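Local coordinates for MHC class I antigen (Ctenopharyngodon idella, PDB 5H5Z), which probably presents peptides to T cells, holding them in a groove as the heavy chain of a complex with beta-2-microglobulin, at residues V137-K140 with H141-A145; G67-Q70 with V71-S75; Q61-V64 with L65-A68. All blocks are in the same frame, centred on the assembly; numbering follows the deposited sequence.

Interaction 1 (V137-K140 with H141-A145); sequences VITK and HKWEA
The short helix 134-145, part of the alpha 2 wall of the class I peptide groove, brings T139 and W143 together on its inner face. The methyl CG2 of T139 lies over one face of the indole, 3.9 Å from the centroid of the five-membered ring and 15° off the ring normal, a CH-pi contact. With CG2 anti to the backbone N (OG1 at chi1 -65°), the threonine gives its methyl to the ring and keeps its hydroxyl for R82 and the backbone of the bound peptide. W143 NE1 donates to that peptide backbone as well, and W129 and Y112 meet the indole edge-to-face. The helical bond from W143 N to T139 O, 2.8 Å long, joins the same two residues.

Another side of the helix carries a salt bridge, K140 NZ to E144 OE2 at 3.0 Å, made through the syn lone pair of OE2, on the side of OE1. The lysine runs extended as far as CE and then bends at chi4 to reach it. Both ends have a second task: NZ donates to W129 O, and OE2 accepts from W129 N. On a more exposed side of the helix, V137 and H141 lie alongside each other, V137 CG1 being 3.5 Å from H141 NE2.

K142 NZ salt-bridges the peptide backbone, as expected if it meets a terminal carboxylate. The chemistry is therefore divided: T139, K142 and W143 make hydrogen bonds to the peptide backbone, while the K140-E144 ion pair fastens the helix to strand 128-131 through both backbone polar groups of W129.

Interaction 2 (G67-Q70 with V71-S75); sequences GAHQ and VFKDS
The aliphatic part of K73 comes obliquely to the imidazole of H69, with H69 CE1 3.4 Å from K73 CD. Bends at chi3 and chi4 then carry the lysine onward, so that its NZ makes a salt bridge with E20. The second flat group, the ring of F72, is met edge-to-face by W92 and F21, and within the helix its CD1 comes obliquely to 3.5 Å from A68 O. The ring's rotation, off a staggered value at chi1 -99°, probably goes with its place between W92 and F21. One turn back, the F72 N to A68 O bond measures 2.8 Å.

On the groove side, V71 places CG2 3.3 Å from G67 O, while its own carbonyl is gripped twice. S75 N reaches V71 O at 2.8 Å and S75 OG reaches it at 2.9 Å, from opposite faces of the carbonyl plane. The hydroxyl stands 40° out of that plane and is also hydrogen-bonded to the backbone of the bound peptide, which links the peptide to an internal helical bond.

A68, V71, D74 and S75 all pack on the peptide, whereas the face of helix 55-82 that bears F72 rests on the groove floor, against N94 and W92 of strand 90-100 and F21 of strand 21-27; H69 continues from F21 onto the loop residues E20, S37 and M40.

Interaction 3 (Q61-V64 with L65-A68); sequences QTQV and LIGA
T62, which packs against I66 one turn further on, has a hydroxyl held at two points, OG1 being hydrogen-bonded to W58 O and to A42 N. This fixes the threonine's rotation and directs its methyl along the helix, where T62 CG2 touches I66 CD1 at 3.8 Å. The isoleucine follows the backbone closely: its CG1 stands beside the backbone N (chi1 -70°), and this brings it to 3.2 Å from T62 O. That same oxygen accepts the helical bond from I66 N, 2.9 Å long. More loosely, Q63 NE2 approaches I66 CD1 across the outer surface.

Helix 55-82 is one of the two long walls of the class I groove, and residues 61-68 run from Q63 on its exposed side to Q61, V64 and A68, which meet the peptide. Q61 turns inward through a bend at chi2 (56°), so that its amide lies against L65: Q61 NE2 is 3.5 Å from both L65 CG and L65 CD1. OE1 hydrogen-bonds the peptide backbone, whereas NE2, buried against the leucine, has no polar partner in the model. L65 itself is wedged into the sheet below, touching Y9, A23 and F35.

Further along, A68 N closes the turn on V64 O at 2.9 Å, and G67 N makes a longer bond of 3.2 Å to Q63 O. V64 meanwhile packs on the backbone of the peptide.

Interactions 3 and 2 follow each other on helix 55-82, sharing G67 and A68, with centres about 10 Å apart; interaction 1 comes later in the chain, on helix 134-145. Its centre lies about 17 Å from that of interaction 2 and about 24 Å from that of interaction 3, and it touches neither, the nearest atoms being about 6 and 11 Å away. All three belong to the alpha 1 and alpha 2 region, whose antiparallel sheet forms the groove floor. The three contacts are thus local turns of helices belonging to the two walls of the groove, bridged by the bound peptide, to which each contributes hydrogen bonds and packing.

Interaction 1 (V137-K140 with H141-A145)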
ATOM      1  N   VAL A 137     -24.786  11.766 -11.882  1.00 27.67           N
ATOM      2  CA  VAL A 137     -25.413  11.719 -13.216  1.00 28.64           C
ATOM      3  C   VAL A 137     -25.208  13.012 -14.020  1.00 28.28           C
ATOM      4  O   VAL A 137     -24.985  12.965 -15.234  1.00 29.82           O
ATOM      5  CB  VAL A 137     -26.912  11.335 -13.132  1.00 28.86           C
ATOM      6  CG1 VAL A 137     -27.557  11.308 -14.511  1.00 28.17           C
ATOM      7  CG2 VAL A 137     -27.070   9.976 -12.463  1.00 29.34           C
ATOM      8  N   ILE A 138     -25.268  14.158 -13.345  1.00 27.35           N
ATOM      9  CA  ILE A 138     -24.982  15.444 -13.995  1.00 29.26           C
ATOM     10  C   ILE A 138     -23.577  15.443 -14.608  1.00 29.16           C
ATOM     11  O   ILE A 138     -23.383  15.906 -15.735  1.00 27.92           O
ATOM     12  CB  ILE A 138     -25.153  16.629 -13.023  1.00 32.40           C
ATOM     13  CG1 ILE A 138     -26.616  16.739 -12.577  1.00 35.80           C
ATOM     14  CG2 ILE A 138     -24.685  17.934 -13.663  1.00 32.88           C
ATOM     15  CD1 ILE A 138     -26.826  17.611 -11.360  1.00 41.65           C
ATOM     16  N   THR A 139     -22.610  14.906 -13.867  1.00 29.24           N
ATOM     17  CA  THR A 139     -21.223  14.773 -14.338  1.00 27.39           C
ATOM     18  C   THR A 139     -21.130  13.821 -15.535  1.00 27.95           C
ATOM     19  O   THR A 139     -20.464  14.128 -16.530  1.00 27.41           O
ATOM     20  CB  THR A 139     -20.288  14.328 -13.194  1.00 29.32           C
ATOM     21  OG1 THR A 139     -20.231  15.363 -12.205  1.00 30.87           O
ATOM     22  CG2 THR A 139     -18.866  14.030 -13.703  1.00 25.24           C
ATOM     23  N   LYS A 140     -21.809  12.679 -15.435  1.00 26.95           N
ATOM     24  CA  LYS A 140     -21.906  11.720 -16.538  1.00 27.12           C
ATOM     25  C   LYS A 140     -22.307  12.398 -17.860  1.00 25.89           C
ATOM     26  O   LYS A 140     -21.636  12.225 -18.883  1.00 26.28           O
ATOM     27  CB  LYS A 140     -22.894  10.605 -16.168  1.00 26.83           C
ATOM     28  CG  LYS A 140     -23.310   9.689 -17.309  1.00 30.08           C
ATOM     29  CD  LYS A 140     -24.387   8.711 -16.854  1.00 31.97           C
ATOM     30  CE  LYS A 140     -24.866   7.822 -17.994  1.00 33.60           C
ATOM     31  NZ  LYS A 140     -23.778   6.961 -18.545  1.00 34.29           N
ATOM     32  N   HIS A 141     -23.388  13.177 -17.834  1.00 26.19           N
ATOM     33  CA  HIS A 141     -23.867  13.856 -19.046  1.00 26.13           C
ATOM     34  C   HIS A 141     -22.898  14.921 -19.559  1.00 27.59           C
ATOM     35  O   HIS A 141     -22.661  15.021 -20.765  1.00 30.13           O
ATOM     36  CB  HIS A 141     -25.256  14.466 -18.831  1.00 26.97           C
ATOM     37  CG  HIS A 141     -26.330  13.456 -18.563  1.00 30.51           C
ATOM     38  ND1 HIS A 141     -26.439  12.276 -19.268  1.00 31.03           N
ATOM     39  CD2 HIS A 141     -27.355  13.462 -17.678  1.00 31.60           C
ATOM     40  CE1 HIS A 141     -27.477  11.593 -18.821  1.00 31.20           C
ATOM     41  NE2 HIS A 141     -28.052  12.292 -17.858  1.00 31.91           N
ATOM     42  N   LYS A 142     -22.341  15.708 -18.639  1.00 28.33           N
ATOM     43  CA  LYS A 142     -21.362  16.734 -18.991  1.00 30.39           C
ATOM     44  C   LYS A 142     -20.141  16.107 -19.651  1.00 31.35           C
ATOM     45  O   LYS A 142     -19.683  16.573 -20.696  1.00 33.03           O
ATOM     46  CB  LYS A 142     -20.932  17.527 -17.751  1.00 35.54           C
ATOM     47  CG  LYS A 142     -19.910  18.616 -18.046  1.00 40.51           C
ATOM     48  CD  LYS A 142     -19.243  19.118 -16.777  1.00 44.94           C
ATOM     49  CE  LYS A 142     -18.071  20.024 -17.112  1.00 46.98           C
ATOM     50  NZ  LYS A 142     -17.645  20.823 -15.933  1.00 46.91           N
ATOM     51  N   TRP A 143     -19.625  15.043 -19.039  1.00 27.39           N
ATOM     52  CA  TRP A 143     -18.411  14.395 -19.541  1.00 27.27           C
ATOM     53  C   TRP A 143     -18.623  13.684 -20.872  1.00 28.56           C
ATOM     54  O   TRP A 143     -17.734  13.682 -21.728  1.00 31.50           O
ATOM     55  CB  TRP A 143     -17.836  13.466 -18.477  1.00 26.07           C
ATOM     56  CG  TRP A 143     -17.062  14.221 -17.437  1.00 24.23           C
ATOM     57  CD1 TRP A 143     -17.024  15.581 -17.266  1.00 28.53           C
ATOM     58  CD2 TRP A 143     -16.232  13.668 -16.415  1.00 23.04           C
ATOM     59  NE1 TRP A 143     -16.213  15.906 -16.211  1.00 28.79           N
ATOM     60  CE2 TRP A 143     -15.711  14.751 -15.668  1.00 26.64           C
ATOM     61  CE3 TRP A 143     -15.864  12.364 -16.062  1.00 25.48           C
ATOM     62  CZ2 TRP A 143     -14.845  14.571 -14.590  1.00 24.93           C
ATOM     63  CZ3 TRP A 143     -15.011  12.183 -14.980  1.00 25.08           C
ATOM     64  CH2 TRP A 143     -14.511  13.282 -14.257  1.00 24.83           C
ATOM     65  N   GLU A 144     -19.810  13.118 -21.060  1.00 30.66           N
ATOM     66  CA  GLU A 144     -20.152  12.492 -22.333  1.00 32.15           C
ATOM     67  C   GLU A 144     -20.298  13.523 -23.473  1.00 34.76           C
ATOM     68  O   GLU A 144     -19.950  13.235 -24.620  1.00 37.09           O
ATOM     69  CB  GLU A 144     -21.352  11.545 -22.176  1.00 31.63           C
ATOM     70  CG  GLU A 144     -20.937  10.217 -21.550  1.00 33.44           C
ATOM     71  CD  GLU A 144     -22.064   9.417 -20.909  1.00 30.97           C
ATOM     72  OE1 GLU A 144     -23.246   9.656 -21.213  1.00 38.77           O
ATOM     73  OE2 GLU A 144     -21.752   8.521 -20.093  1.00 37.14           O
ATOM     74  N   ALA A 145     -20.756  14.732 -23.143  1.00 34.59           N
ATOM     75  CA  ALA A 145     -20.803  15.839 -24.111  1.00 37.65           C
ATOM     76  C   ALA A 145     -19.408  16.367 -24.455  1.00 35.18           C
ATOM     77  O   ALA A 145     -19.167  16.810 -25.579  1.00 36.11           O
ATOM     78  CB  ALA A 145     -21.683  16.970 -23.592  1.00 36.22           C
TER

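Interaction 2 (G67-Q70 with V71-S75)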
ATOM      1  N   GLY A  67      -2.213  21.901 -12.596  1.00 30.34           N
ATOM      2  CA  GLY A  67      -3.513  21.869 -13.270  1.00 33.29           C
ATOM      3  C   GLY A  67      -4.508  20.935 -12.595  1.00 30.20           C
ATOM      4  O   GLY A  67      -5.670  21.297 -12.400  1.00 30.88           O
ATOM      5  N   ALA A  68      -4.048  19.734 -12.237  1.00 26.37           N
ATOM      6  CA  ALA A  68      -4.887  18.756 -11.525  1.00 27.63           C
ATOM      7  C   ALA A  68      -5.395  19.286 -10.182  1.00 26.20           C
ATOM      8  O   ALA A  68      -6.563  19.093  -9.838  1.00 27.94           O
ATOM      9  CB  ALA A  68      -4.141  17.446 -11.333  1.00 26.75           C
ATOM     10  N   HIS A  69      -4.513  19.949  -9.434  1.00 25.11           N
ATOM     11  CA  HIS A  69      -4.871  20.610  -8.177  1.00 25.21           C
ATOM     12  C   HIS A  69      -5.990  21.639  -8.365  1.00 28.00           C
ATOM     13  O   HIS A  69      -6.979  21.630  -7.624  1.00 29.29           O
ATOM     14  CB  HIS A  69      -3.629  21.251  -7.548  1.00 28.10           C
ATOM     15  CG  HIS A  69      -3.927  22.277  -6.497  1.00 31.04           C
ATOM     16  ND1 HIS A  69      -4.701  22.011  -5.387  1.00 33.37           N
ATOM     17  CD2 HIS A  69      -3.537  23.568  -6.381  1.00 35.28           C
ATOM     18  CE1 HIS A  69      -4.778  23.094  -4.636  1.00 35.67           C
ATOM     19  NE2 HIS A  69      -4.082  24.054  -5.218  1.00 36.71           N
ATOM     20  N   GLN A  70      -5.826  22.510  -9.360  1.00 29.05           N
ATOM     21  CA  GLN A  70      -6.832  23.525  -9.686  1.00 27.69           C
ATOM     22  C   GLN A  70      -8.189  22.865  -9.984  1.00 27.39           C
ATOM     23  O   GLN A  70      -9.213  23.259  -9.419  1.00 31.13           O
ATOM     24  CB  GLN A  70      -6.358  24.412 -10.855  1.00 31.91           C
ATOM     25  CG  GLN A  70      -5.173  25.325 -10.514  1.00 32.55           C
ATOM     26  CD  GLN A  70      -4.701  26.205 -11.672  1.00 33.13           C
ATOM     27  OE1 GLN A  70      -4.222  27.322 -11.461  1.00 40.22           O
ATOM     28  NE2 GLN A  70      -4.829  25.705 -12.900  1.00 34.40           N
ATOM     29  N   VAL A  71      -8.179  21.842 -10.841  1.00 28.41           N
ATOM     30  CA  VAL A  71      -9.394  21.113 -11.234  1.00 28.14           C
ATOM     31  C   VAL A  71     -10.028  20.370 -10.053  1.00 30.98           C
ATOM     32  O   VAL A  71     -11.257  20.336  -9.921  1.00 31.31           O
ATOM     33  CB  VAL A  71      -9.130  20.141 -12.407  1.00 28.39           C
ATOM     34  CG1 VAL A  71     -10.365  19.306 -12.718  1.00 30.12           C
ATOM     35  CG2 VAL A  71      -8.694  20.904 -13.653  1.00 34.30           C
ATOM     36  N   PHE A  72      -9.191  19.787  -9.197  1.00 27.85           N
ATOM     37  CA  PHE A  72      -9.670  19.117  -7.984  1.00 28.89           C
ATOM     38  C   PHE A  72     -10.352  20.061  -7.001  1.00 32.38           C
ATOM     39  O   PHE A  72     -11.368  19.694  -6.396  1.00 31.59           O
ATOM     40  CB  PHE A  72      -8.539  18.349  -7.296  1.00 30.71           C
ATOM     41  CG  PHE A  72      -8.538  16.880  -7.599  1.00 28.13           C
ATOM     42  CD1 PHE A  72      -8.641  16.420  -8.911  1.00 25.42           C
ATOM     43  CD2 PHE A  72      -8.422  15.947  -6.567  1.00 28.51           C
ATOM     44  CE1 PHE A  72      -8.644  15.059  -9.185  1.00 29.13           C
ATOM     45  CE2 PHE A  72      -8.418  14.586  -6.837  1.00 25.91           C
ATOM     46  CZ  PHE A  72      -8.535  14.144  -8.144  1.00 25.97           C
ATOM     47  N   LYS A  73      -9.796  21.264  -6.844  1.00 30.61           N
ATOM     48  CA  LYS A  73     -10.411  22.310  -6.018  1.00 36.24           C
ATOM     49  C   LYS A  73     -11.816  22.634  -6.517  1.00 35.38           C
ATOM     50  O   LYS A  73     -12.764  22.714  -5.735  1.00 35.23           O
ATOM     51  CB  LYS A  73      -9.570  23.588  -6.040  1.00 39.85           C
ATOM     52  CG  LYS A  73      -8.441  23.655  -5.023  1.00 46.69           C
ATOM     53  CD  LYS A  73      -7.572  24.891  -5.251  1.00 50.74           C
ATOM     54  CE  LYS A  73      -8.271  26.190  -4.869  1.00 55.50           C
ATOM     55  NZ  LYS A  73      -8.404  26.354  -3.394  1.00 57.62           N
ATOM     56  N   ASP A  74     -11.932  22.814  -7.830  1.00 34.20           N
ATOM     57  CA  ASP A  74     -13.196  23.191  -8.464  1.00 36.37           C
ATOM     58  C   ASP A  74     -14.210  22.053  -8.365  1.00 39.46           C
ATOM     59  O   ASP A  74     -15.394  22.280  -8.090  1.00 40.39           O
ATOM     60  CB  ASP A  74     -12.962  23.544  -9.937  1.00 35.90           C
ATOM     61  CG  ASP A  74     -12.087  24.783 -10.123  1.00 42.01           C
ATOM     62  OD1 ASP A  74     -11.782  25.482  -9.131  1.00 40.77           O
ATOM     63  OD2 ASP A  74     -11.704  25.060 -11.279  1.00 47.84           O
ATOM     64  N   SER A  75     -13.721  20.833  -8.584  1.00 34.12           N
ATOM     65  CA  SER A  75     -14.551  19.633  -8.585  1.00 33.18           C
ATOM     66  C   SER A  75     -15.164  19.339  -7.218  1.00 30.29           C
ATOM     67  O   SER A  75     -16.371  19.130  -7.118  1.00 33.30           O
ATOM     68  CB  SER A  75     -13.752  18.422  -9.077  1.00 29.87           C
ATOM     69  OG  SER A  75     -13.467  18.536 -10.462  1.00 29.03           O
TER

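Interaction 3 (Q61-V64 with L65-A68)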
ATOM      1  N   GLN A  61       5.707  17.383 -15.549  1.00 23.87           N
ATOM      2  CA  GLN A  61       4.868  16.682 -14.577  1.00 24.06           C
ATOM      3  C   GLN A  61       4.300  17.642 -13.527  1.00 20.89           C
ATOM      4  O   GLN A  61       3.126  17.548 -13.160  1.00 22.00           O
ATOM      5  CB  GLN A  61       5.631  15.530 -13.914  1.00 26.25           C
ATOM      6  CG  GLN A  61       4.743  14.593 -13.113  1.00 30.98           C
ATOM      7  CD  GLN A  61       3.613  14.017 -13.945  1.00 30.74           C
ATOM      8  OE1 GLN A  61       3.793  13.034 -14.670  1.00 29.03           O
ATOM      9  NE2 GLN A  61       2.439  14.636 -13.850  1.00 33.29           N
ATOM     10  N   THR A  62       5.144  18.561 -13.062  1.00 21.35           N
ATOM     11  CA  THR A  62       4.740  19.617 -12.139  1.00 23.14           C
ATOM     12  C   THR A  62       3.597  20.445 -12.737  1.00 25.90           C
ATOM     13  O   THR A  62       2.599  20.714 -12.062  1.00 25.10           O
ATOM     14  CB  THR A  62       5.936  20.528 -11.779  1.00 25.40           C
ATOM     15  OG1 THR A  62       6.902  19.777 -11.031  1.00 25.71           O
ATOM     16  CG2 THR A  62       5.492  21.732 -10.953  1.00 24.66           C
ATOM     17  N   GLN A  63       3.737  20.825 -14.006  1.00 25.41           N
ATOM     18  CA  GLN A  63       2.719  21.628 -14.678  1.00 28.07           C
ATOM     19  C   GLN A  63       1.375  20.903 -14.794  1.00 25.72           C
ATOM     20  O   GLN A  63       0.330  21.505 -14.565  1.00 26.84           O
ATOM     21  CB  GLN A  63       3.213  22.109 -16.050  1.00 31.13           C
ATOM     22  CG  GLN A  63       2.594  23.423 -16.491  1.00 37.38           C
ATOM     23  CD  GLN A  63       2.802  24.555 -15.486  1.00 38.08           C
ATOM     24  OE1 GLN A  63       1.970  25.454 -15.383  1.00 63.95           O
ATOM     25  NE2 GLN A  63       3.908  24.513 -14.740  1.00 41.90           N
ATOM     26  N   VAL A  64       1.414  19.618 -15.141  1.00 25.00           N
ATOM     27  CA  VAL A  64       0.205  18.796 -15.245  1.00 26.36           C
ATOM     28  C   VAL A  64      -0.519  18.746 -13.892  1.00 26.57           C
ATOM     29  O   VAL A  64      -1.748  18.920 -13.809  1.00 26.43           O
ATOM     30  CB  VAL A  64       0.540  17.366 -15.752  1.00 26.08           C
ATOM     31  CG1 VAL A  64      -0.653  16.429 -15.605  1.00 28.95           C
ATOM     32  CG2 VAL A  64       0.996  17.402 -17.202  1.00 29.62           C
ATOM     33  N   LEU A  65       0.251  18.547 -12.827  1.00 25.03           N
ATOM     34  CA  LEU A  65      -0.330  18.371 -11.491  1.00 22.85           C
ATOM     35  C   LEU A  65      -0.768  19.664 -10.804  1.00 24.48           C
ATOM     36  O   LEU A  65      -1.672  19.633  -9.967  1.00 24.42           O
ATOM     37  CB  LEU A  65       0.580  17.523 -10.603  1.00 22.71           C
ATOM     38  CG  LEU A  65       0.749  16.100 -11.160  1.00 22.20           C
ATOM     39  CD1 LEU A  65       1.885  15.347 -10.475  1.00 21.32           C
ATOM     40  CD2 LEU A  65      -0.557  15.310 -11.111  1.00 22.71           C
ATOM     41  N   ILE A  66      -0.150  20.795 -11.164  1.00 24.90           N
ATOM     42  CA  ILE A  66      -0.666  22.100 -10.731  1.00 24.97           C
ATOM     43  C   ILE A  66      -2.070  22.263 -11.321  1.00 27.15           C
ATOM     44  O   ILE A  66      -3.002  22.679 -10.623  1.00 28.22           O
ATOM     45  CB  ILE A  66       0.250  23.279 -11.142  1.00 27.40           C
ATOM     46  CG1 ILE A  66       1.561  23.260 -10.347  1.00 25.62           C
ATOM     47  CG2 ILE A  66      -0.450  24.612 -10.912  1.00 29.98           C
ATOM     48  CD1 ILE A  66       2.634  24.177 -10.915  1.00 27.32           C
ATOM     49  N   GLY A  67      -2.213  21.901 -12.596  1.00 30.34           N
ATOM     50  CA  GLY A  67      -3.513  21.869 -13.270  1.00 33.29           C
ATOM     51  C   GLY A  67      -4.508  20.935 -12.595  1.00 30.20           C
ATOM     52  O   GLY A  67      -5.670  21.297 -12.400  1.00 30.88           O
ATOM     53  N   ALA A  68      -4.048  19.734 -12.237  1.00 26.37           N
ATOM     54  CA  ALA A  68      -4.887  18.756 -11.525  1.00 27.63           C
ATOM     55  C   ALA A  68      -5.395  19.286 -10.182  1.00 26.20           C
ATOM     56  O   ALA A  68      -6.563  19.093  -9.838  1.00 27.94           O
ATOM     57  CB  ALA A  68      -4.141  17.446 -11.333  1.00 26.75           C
TER